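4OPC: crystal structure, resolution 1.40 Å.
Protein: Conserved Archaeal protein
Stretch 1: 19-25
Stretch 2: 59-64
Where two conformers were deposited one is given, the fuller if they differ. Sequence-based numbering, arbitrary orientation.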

# COMPACT_ATOMS: atom_id res chain seq x y z
N SER A 19 11.52 0.47 7.79
CA SER A 19 11.89 -0.36 8.93
C SER A 19 12.08 -1.82 8.51
O SER A 19 12.97 -2.50 9.03
CB SER A 19 10.89 -0.25 10.08
OG SER A 19 9.63 -0.80 9.74
N SER A 20 11.26 -2.30 7.57
CA SER A 20 11.42 -3.66 7.03
C SER A 20 12.76 -3.81 6.32
O SER A 20 13.47 -4.79 6.50
CB SER A 20 10.28 -4.01 6.07
OG SER A 20 9.09 -4.25 6.78
N ALA A 21 13.10 -2.82 5.50
CA ALA A 21 14.39 -2.85 4.81
C ALA A 21 15.54 -2.89 5.83
O ALA A 21 16.47 -3.69 5.68
CB ALA A 21 14.52 -1.64 3.89
N ALA A 22 15.46 -2.04 6.85
CA ALA A 22 16.50 -1.99 7.88
C ALA A 22 16.62 -3.34 8.58
O ALA A 22 17.73 -3.86 8.77
CB ALA A 22 16.19 -0.89 8.89
N TYR A 23 15.48 -3.91 8.98
CA TYR A 23 15.50 -5.17 9.70
C TYR A 23 16.08 -6.29 8.84
O TYR A 23 16.95 -7.05 9.28
CB TYR A 23 14.09 -5.53 10.18
CG TYR A 23 14.08 -6.72 11.09
CD1 TYR A 23 14.37 -6.59 12.45
CD2 TYR A 23 13.79 -7.98 10.60
CE1 TYR A 23 14.37 -7.69 13.29
CE2 TYR A 23 13.78 -9.09 11.44
CZ TYR A 23 14.07 -8.93 12.78
OH TYR A 23 14.06 -10.03 13.62
N GLN A 24 15.64 -6.36 7.59
CA GLN A 24 16.09 -7.41 6.68
C GLN A 24 17.57 -7.29 6.29
O GLN A 24 18.18 -8.28 5.91
CB GLN A 24 15.19 -7.46 5.43
CG GLN A 24 13.72 -7.73 5.71
CD GLN A 24 13.41 -9.18 5.98
OE1 GLN A 24 14.30 -9.99 6.26
NE2 GLN A 24 12.13 -9.53 5.90
N LEU A 25 18.12 -6.08 6.36
CA LEU A 25 19.54 -5.87 6.03
C LEU A 25 20.46 -6.03 7.24
O LEU A 25 21.68 -6.04 7.08
CB LEU A 25 19.76 -4.50 5.41
CG LEU A 25 19.33 -4.36 3.95
CD1 LEU A 25 19.25 -2.88 3.59
CD2 LEU A 25 20.27 -5.11 3.04
N LYS A 59 5.49 -15.16 6.01
CA LYS A 59 6.28 -15.37 4.80
C LYS A 59 7.63 -14.62 4.81
O LYS A 59 8.59 -15.07 4.20
CB LYS A 59 5.45 -14.99 3.57
CG LYS A 59 6.09 -15.32 2.23
CD LYS A 59 5.07 -15.29 1.09
CE LYS A 59 5.71 -15.63 -0.25
NZ LYS A 59 4.71 -15.71 -1.34
N LEU A 60 7.70 -13.50 5.52
CA LEU A 60 8.86 -12.61 5.41
C LEU A 60 9.82 -12.71 6.57
O LEU A 60 10.92 -12.14 6.52
CB LEU A 60 8.39 -11.17 5.28
CG LEU A 60 7.48 -10.88 4.09
CD1 LEU A 60 6.93 -9.48 4.20
CD2 LEU A 60 8.23 -11.07 2.77
N GLY A 61 9.40 -13.40 7.62
CA GLY A 61 10.23 -13.52 8.80
C GLY A 61 10.35 -12.20 9.53
O GLY A 61 11.38 -11.90 10.13
N MET A 62 9.29 -11.39 9.46
CA MET A 62 9.24 -10.17 10.25
C MET A 62 8.76 -10.51 11.65
O MET A 62 7.92 -11.41 11.82
CB MET A 62 8.33 -9.14 9.60
CG MET A 62 8.93 -8.47 8.37
SD MET A 62 10.25 -7.31 8.73
CE MET A 62 9.34 -5.99 9.54
N PRO A 63 9.30 -9.80 12.65
CA PRO A 63 8.94 -10.02 14.05
C PRO A 63 7.43 -10.05 14.25
O PRO A 63 6.70 -9.21 13.74
CB PRO A 63 9.54 -8.79 14.75
CG PRO A 63 10.72 -8.46 13.93
CD PRO A 63 10.31 -8.75 12.51
N TYR A 64 6.99 -11.04 15.01
CA TYR A 64 5.58 -11.19 15.33
C TYR A 64 5.16 -10.12 16.33
O TYR A 64 5.83 -9.92 17.34
CB TYR A 64 5.39 -12.57 15.93
CG TYR A 64 4.10 -13.25 15.58
CD1 TYR A 64 3.76 -13.51 14.26
CD2 TYR A 64 3.23 -13.67 16.57
CE1 TYR A 64 2.58 -14.15 13.95
CE2 TYR A 64 2.07 -14.31 16.27
CZ TYR A 64 1.74 -14.55 14.96
OH TYR A 64 0.56 -15.19 14.69

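This is a small, mostly apolar contact in which one side of a helix meets the chain just leaving another helix, with a single hydrogen bond tying it down. The two backbones stay well apart, Ser-20 CA and Met-62 CA lying 7.6 Å from each other, so side chains do the bridging.

The bond uses a carbonyl near a helix end. Gln-24 NE2 donates to Leu-60 O at 2.9 Å, nearly straight at 166°. The CA-to-CB bond of Gln-24 points sideways, but chi1 and chi2, both m, bring the amide within reach. Gly-61 then leaves helical geometry with positive phi, a conformation that favours glycine, and the chain runs on into Met-62 and Pro-63.

The CA-to-CB bond of Tyr-23 points toward this stretch, and with chi1 t its ring meets both residues. Pro-63 lies over one face: its CD sits 3.9 Å from the centroid of the Tyr-23 ring in a CH-pi contact, where polarised C-H groups beside the proline nitrogen suit the pi cloud. Met-62 SD approaches obliquely, 5.0 Å from the same centroid.

Met-62, m at all three chi angles, has the largest area covered across the contact. Its CE reaches Ser-20 OG at 3.3 Å, a tight van der Waals approach, while that hydroxyl finds its hydrogen bond elsewhere in the structure.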